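Local coordinates for cell envelope-related transcriptional attenuator domain-containing protein (Streptococcus agalactiae, PDB 3OKZ) that is of unknown function but belongs to the LytR/CpsA/Psr family, whose members probably attach glycopolymers to the bacterial cell wall, at residues Thr131-Phe136 against Pro155-Ile160; Tyr149-Glu154 against Ala165-Arg170. One frame throughout, in Å; residues are numbered along the deposited sequence.

Contact 1 (Thr131-Phe136 against Pro155-Ile160); sequences TVTNKF and PGTHKI
T131 and V132 face H158 and its neighbours across a small antiparallel two-stranded sheet, and the pair illustrates how one ribbon can present two chemically different faces. V132 and H158 form a hydrogen-bonded pair: V132 N donates to H158 O at 3.0 Å, and H158 N returns a bond to V132 O at 3.1 Å. Two residues along, N134 and G156 form the next hydrogen-bonded pair, whereas T131 with K159 and T133 with T157 are non-hydrogen-bonded pairs.

T131 loses the most surface. Its chi1 of -71° sets OG1 beside the backbone N and leaves CG2 anti to that N, where the methyl meets T157 CG2 diagonally across the strands at 3.4 Å. The hydroxyl instead lies against the CA and CB of K159, and a water joins T131 OG1 to K159 NZ, which also binds G128 O. On this same face T133 OG1 and T157 OG1 share a hydrogen bond of 2.7 Å, either being a possible donor.

V132 points to the other face. Its CG2 touches the tip of I160, CD1, at 3.6 Å, the two side chains meeting at about a right angle. N134 shares this side of the sheet: its side-chain ND2 binds F138 O, while OD1 takes a weak bond from F136 N, just past the strand.

Threonines and lysine thus make one face polar and relatively exposed. V132, with the tip of I160, packs against helices 162-168 and 178-200 of the LytR/CpsA/Psr domain, though N134 and H158 lie on the same face as V132.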
loop_
_atom_site.group_PDB
_atom_site.type_symbol
_atom_site.label_atom_id
_atom_site.label_comp_id
_atom_site.label_asym_id
_atom_site.label_seq_id
_atom_site.Cartn_x
_atom_site.Cartn_y
_atom_site.Cartn_z
ATOM N N THR A 131 6.127 4.768 -18.789
ATOM C CA THR A 131 5.143 4.748 -19.865
ATOM C C THR A 131 3.828 4.091 -19.455
ATOM O O THR A 131 3.817 2.921 -19.087
ATOM C CB THR A 131 5.724 3.984 -21.083
ATOM O OG1 THR A 131 6.745 4.780 -21.687
ATOM C CG2 THR A 131 4.655 3.674 -22.117
ATOM N N VAL A 132 2.728 4.848 -19.516
ATOM C CA VAL A 132 1.400 4.318 -19.186
ATOM C C VAL A 132 0.399 4.650 -20.280
ATOM O O VAL A 132 0.580 5.608 -21.028
ATOM C CB VAL A 132 0.822 4.890 -17.869
ATOM C CG1 VAL A 132 1.647 4.410 -16.683
ATOM C CG2 VAL A 132 0.745 6.414 -17.947
ATOM N N THR A 133 -0.671 3.863 -20.341
ATOM C CA THR A 133 -1.722 4.041 -21.345
ATOM C C THR A 133 -3.044 4.510 -20.724
ATOM O O THR A 133 -3.600 3.841 -19.851
ATOM C CB THR A 133 -1.984 2.711 -22.105
ATOM O OG1 THR A 133 -0.756 2.220 -22.665
ATOM C CG2 THR A 133 -3.005 2.919 -23.207
ATOM N N ASN A 134 -3.539 5.658 -21.180
ATOM C CA ASN A 134 -4.793 6.212 -20.671
ATOM C C ASN A 134 -5.944 5.664 -21.494
ATOM O O ASN A 134 -6.267 6.188 -22.553
ATOM C CB ASN A 134 -4.773 7.738 -20.756
ATOM C CG ASN A 134 -6.133 8.350 -20.496
ATOM O OD1 ASN A 134 -6.873 7.895 -19.623
ATOM N ND2 ASN A 134 -6.468 9.393 -21.243
ATOM N N LYS A 135 -6.566 4.607 -20.992
ATOM C CA LYS A 135 -7.655 3.956 -21.709
ATOM C C LYS A 135 -8.861 4.852 -21.943
ATOM O O LYS A 135 -9.738 4.510 -22.729
ATOM C CB LYS A 135 -8.085 2.684 -20.969
ATOM C CG LYS A 135 -8.506 2.949 -19.532
ATOM C CD LYS A 135 -9.052 1.716 -18.825
ATOM C CE LYS A 135 -9.517 2.089 -17.422
ATOM N NZ LYS A 135 -10.137 0.951 -16.691
ATOM N N PHE A 136 -8.898 6.005 -21.282
ATOM C CA PHE A 136 -10.026 6.921 -21.435
ATOM C C PHE A 136 -9.971 7.819 -22.671
ATOM O O PHE A 136 -9.020 7.798 -23.448
ATOM C CB PHE A 136 -10.171 7.806 -20.195
ATOM C CG PHE A 136 -10.265 7.038 -18.913
ATOM C CD1 PHE A 136 -9.161 6.922 -18.074
ATOM C CD2 PHE A 136 -11.451 6.404 -18.554
ATOM C CE1 PHE A 136 -9.237 6.184 -16.899
ATOM C CE2 PHE A 136 -11.538 5.661 -17.380
ATOM C CZ PHE A 136 -10.432 5.550 -16.551
ATOM N N PRO A 155 -5.078 11.029 -23.559
ATOM C CA PRO A 155 -5.476 9.670 -23.953
ATOM C C PRO A 155 -4.383 9.014 -24.766
ATOM O O PRO A 155 -3.656 9.696 -25.483
ATOM C CB PRO A 155 -6.748 9.896 -24.770
ATOM C CG PRO A 155 -7.330 11.112 -24.140
ATOM C CD PRO A 155 -6.114 12.006 -23.943
ATOM N N GLY A 156 -4.266 7.698 -24.632
ATOM C CA GLY A 156 -3.256 6.961 -25.361
ATOM C C GLY A 156 -2.089 6.519 -24.499
ATOM O O GLY A 156 -2.213 6.412 -23.275
ATOM N N THR A 157 -0.957 6.247 -25.144
ATOM C CA THR A 157 0.237 5.827 -24.435
ATOM C C THR A 157 1.227 6.977 -24.438
ATOM O O THR A 157 1.313 7.724 -25.409
ATOM C CB THR A 157 0.899 4.594 -25.094
ATOM O OG1 THR A 157 0.052 3.442 -24.938
ATOM C CG2 THR A 157 2.253 4.311 -24.452
ATOM N N HIS A 158 1.955 7.134 -23.336
ATOM C CA HIS A 158 2.949 8.191 -23.212
ATOM C C HIS A 158 3.920 7.888 -22.088
ATOM O O HIS A 158 3.594 7.162 -21.139
ATOM C CB HIS A 158 2.312 9.539 -22.876
ATOM C CG HIS A 158 1.121 9.885 -23.705
ATOM N ND1 HIS A 158 -0.085 9.231 -23.580
ATOM C CD2 HIS A 158 0.941 10.832 -24.651
ATOM C CE1 HIS A 158 -0.958 9.762 -24.414
ATOM N NE2 HIS A 158 -0.361 10.736 -25.076
ATOM N N LYS A 159 5.119 8.448 -22.206
ATOM C CA LYS A 159 6.107 8.307 -21.162
ATOM C C LYS A 159 5.808 9.528 -20.306
ATOM O O LYS A 159 5.974 10.663 -20.753
ATOM C CB LYS A 159 7.534 8.399 -21.715
ATOM C CG LYS A 159 8.574 8.748 -20.630
ATOM C CD LYS A 159 9.993 8.789 -21.170
ATOM C CE LYS A 159 10.469 7.402 -21.554
ATOM N NZ LYS A 159 10.438 6.489 -20.380
ATOM N N ILE A 160 5.338 9.310 -19.089
ATOM C CA ILE A 160 5.030 10.444 -18.248
ATOM C C ILE A 160 6.126 10.680 -17.208
ATOM O O ILE A 160 7.042 9.867 -17.072
ATOM C CB ILE A 160 3.678 10.240 -17.552
ATOM C CG1 ILE A 160 3.708 8.964 -16.720
ATOM C CG2 ILE A 160 2.565 10.162 -18.595
ATOM C CD1 ILE A 160 2.469 8.767 -15.875
HETATM O O HOH W 1 9.427 3.973 -20.120
#

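Contact 2 (Tyr149-Glu154 against Ala165-Arg170)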
loop_
_atom_site.group_PDB
_atom_site.type_symbol
_atom_site.label_atom_id
_atom_site.label_comp_id
_atom_site.label_asym_id
_atom_site.label_seq_id
_atom_site.Cartn_x
_atom_site.Cartn_y
_atom_site.Cartn_z
ATOM N N TYR A 149 -2.682 20.362 -8.563
ATOM C CA TYR A 149 -2.162 19.356 -9.468
ATOM C C TYR A 149 -2.777 19.535 -10.843
ATOM O O TYR A 149 -3.744 18.861 -11.201
ATOM C CB TYR A 149 -2.449 17.959 -8.912
ATOM C CG TYR A 149 -1.773 17.728 -7.584
ATOM C CD1 TYR A 149 -2.461 17.908 -6.388
ATOM C CD2 TYR A 149 -0.426 17.403 -7.524
ATOM C CE1 TYR A 149 -1.814 17.769 -5.156
ATOM C CE2 TYR A 149 0.230 17.267 -6.309
ATOM C CZ TYR A 149 -0.466 17.450 -5.128
ATOM O OH TYR A 149 0.193 17.320 -3.929
ATOM N N LYS A 150 -2.197 20.448 -11.614
ATOM C CA LYS A 150 -2.693 20.744 -12.949
ATOM C C LYS A 150 -2.204 19.807 -14.043
ATOM O O LYS A 150 -2.638 19.926 -15.192
ATOM C CB LYS A 150 -2.360 22.193 -13.326
ATOM C CG LYS A 150 -3.154 23.236 -12.542
ATOM C CD LYS A 150 -2.958 24.642 -13.093
ATOM C CE LYS A 150 -1.551 25.162 -12.842
ATOM N NZ LYS A 150 -1.264 25.319 -11.387
ATOM N N ALA A 151 -1.314 18.876 -13.700
ATOM C CA ALA A 151 -0.792 17.933 -14.691
ATOM C C ALA A 151 -1.854 16.918 -15.066
ATOM O O ALA A 151 -2.794 16.670 -14.299
ATOM C CB ALA A 151 0.423 17.224 -14.165
ATOM N N VAL A 152 -1.686 16.319 -16.242
ATOM C CA VAL A 152 -2.645 15.349 -16.754
ATOM C C VAL A 152 -1.978 14.329 -17.669
ATOM O O VAL A 152 -0.830 14.504 -18.071
ATOM C CB VAL A 152 -3.736 16.056 -17.602
ATOM C CG1 VAL A 152 -4.217 17.332 -16.901
ATOM C CG2 VAL A 152 -3.183 16.372 -18.999
ATOM N N VAL A 153 -2.713 13.276 -18.017
ATOM C CA VAL A 153 -2.195 12.267 -18.925
ATOM C C VAL A 153 -3.172 12.153 -20.106
ATOM O O VAL A 153 -4.278 11.622 -19.973
ATOM C CB VAL A 153 -2.030 10.896 -18.212
ATOM C CG1 VAL A 153 -1.457 9.856 -19.173
ATOM C CG2 VAL A 153 -1.124 11.052 -17.012
ATOM N N GLU A 154 -2.763 12.677 -21.258
ATOM C CA GLU A 154 -3.603 12.646 -22.452
ATOM C C GLU A 154 -3.962 11.220 -22.830
ATOM O O GLU A 154 -3.262 10.290 -22.461
ATOM C CB GLU A 154 -2.888 13.341 -23.613
ATOM C CG GLU A 154 -2.727 14.846 -23.410
ATOM C CD GLU A 154 -4.064 15.581 -23.397
ATOM O OE1 GLU A 154 -4.163 16.656 -22.740
ATOM O OE2 GLU A 154 -5.009 15.075 -24.054
ATOM N N ALA A 165 2.704 11.073 -13.203
ATOM C CA ALA A 165 2.543 9.781 -12.552
ATOM C C ALA A 165 1.692 9.902 -11.287
ATOM O O ALA A 165 0.842 9.047 -11.014
ATOM C CB ALA A 165 3.916 9.194 -12.216
ATOM N N LEU A 166 1.924 10.963 -10.518
ATOM C CA LEU A 166 1.156 11.187 -9.300
ATOM C C LEU A 166 -0.324 11.317 -9.670
ATOM O O LEU A 166 -1.176 10.635 -9.093
ATOM C CB LEU A 166 1.639 12.454 -8.589
ATOM C CG LEU A 166 0.826 12.934 -7.381
ATOM C CD1 LEU A 166 0.730 11.830 -6.358
ATOM C CD2 LEU A 166 1.484 14.153 -6.765
ATOM N N VAL A 167 -0.617 12.179 -10.646
ATOM C CA VAL A 167 -1.987 12.401 -11.104
ATOM C C VAL A 167 -2.616 11.099 -11.608
ATOM O O VAL A 167 -3.791 10.825 -11.348
ATOM C CB VAL A 167 -2.041 13.482 -12.228
ATOM C CG1 VAL A 167 -3.489 13.704 -12.684
ATOM C CG2 VAL A 167 -1.461 14.804 -11.712
ATOM N N TYR A 168 -1.827 10.287 -12.304
ATOM C CA TYR A 168 -2.305 9.022 -12.830
ATOM C C TYR A 168 -2.691 8.024 -11.745
ATOM O O TYR A 168 -3.556 7.173 -11.952
ATOM C CB TYR A 168 -1.236 8.405 -13.719
ATOM C CG TYR A 168 -1.652 7.126 -14.422
ATOM C CD1 TYR A 168 -2.544 7.152 -15.489
ATOM C CD2 TYR A 168 -1.125 5.895 -14.033
ATOM C CE1 TYR A 168 -2.892 5.993 -16.156
ATOM C CE2 TYR A 168 -1.474 4.721 -14.699
ATOM C CZ TYR A 168 -2.350 4.784 -15.759
ATOM O OH TYR A 168 -2.655 3.635 -16.446
ATOM N N SER A 169 -2.060 8.110 -10.583
ATOM C CA SER A 169 -2.388 7.171 -9.514
ATOM C C SER A 169 -3.337 7.728 -8.460
ATOM O O SER A 169 -3.613 7.065 -7.461
ATOM C CB SER A 169 -1.113 6.675 -8.841
ATOM O OG SER A 169 -0.342 7.768 -8.394
ATOM N N ARG A 170 -3.835 8.942 -8.668
ATOM C CA ARG A 170 -4.777 9.520 -7.718
ATOM C C ARG A 170 -6.180 9.589 -8.320
ATOM O O ARG A 170 -7.177 9.490 -7.610
ATOM C CB ARG A 170 -4.334 10.924 -7.314
ATOM C CG ARG A 170 -3.359 10.994 -6.149
ATOM C CD ARG A 170 -2.871 12.425 -5.975
ATOM N NE ARG A 170 -2.375 12.694 -4.630
ATOM C CZ ARG A 170 -3.109 12.580 -3.529
ATOM N NH1 ARG A 170 -4.378 12.198 -3.613
ATOM N NH2 ARG A 170 -2.576 12.851 -2.345
#
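V152 and V167 provide the closest pair of CA atoms, 6.4 Å apart, where the chain leading through a weakly bonded strand at about 152-153 passes over helix 162-168. The gap is filled by apolar groups in place of backbone pairing.

V167 is the centre of the contact. Its CG1 lies anti to the backbone N (chi1 -180°) and its CG2 anti to the carbonyl carbon, which turns both methyls toward the passing chain. They meet the same carbonyl oxygen, A151 O, at 3.4 Å from CG1 and 3.5 Å from CG2, while CG2 also meets the A151 methyl at 3.9 Å. Farther back along the chain, Y149 reaches beside L166. The CE2 corner of its ring is 3.4 Å from L166 CD2, which approaches obliquely, and L166 also touches M117 and V121 of helix 117-126.

At the other end, V153 CG2 leans on Y168 CB at 4.2 Å. The backbone of V153 is bonded to I140 of the partner strand, and I140 also touches Y168, so strand 140-141 and strand 152-153 meet the helix together. Polar groups look elsewhere: Y168 OH makes a weak hydrogen bond to E188, and R170, the last residue of segment 165-170, forms a salt bridge with D43.

With apolar side chains, aliphatic and aromatic, meeting the helix and the two segments sharing no hydrogen bond, the interface rests on the burial of L166, V167 and V153, which joins strand 152-153 to helix 162-168.

How the contacts relate
The centres of contact 1 and contact 2 lie about 11 Å apart, and their segments alternate along the chain: 131-136, 149-154, 155-160, then 165-170. The second and third follow without a break, and the strand 156-160 leads shortly into helix 162-168. The two contacts also touch in space, for example where I160 CD1 rests 3.5 Å from A165 CA, and N134 CB packs against E154 O. Contact 1 is the sheet of 130-134 with 156-160; contact 2 sets strand 152-153, paired with 140-141, on helix 162-168. Neither small sheet is part of the seven-stranded mixed one. They lie side by side in the LytR/CpsA/Psr domain, helix 162-168 touching both and helix 178-200 packing on V132 and Y168.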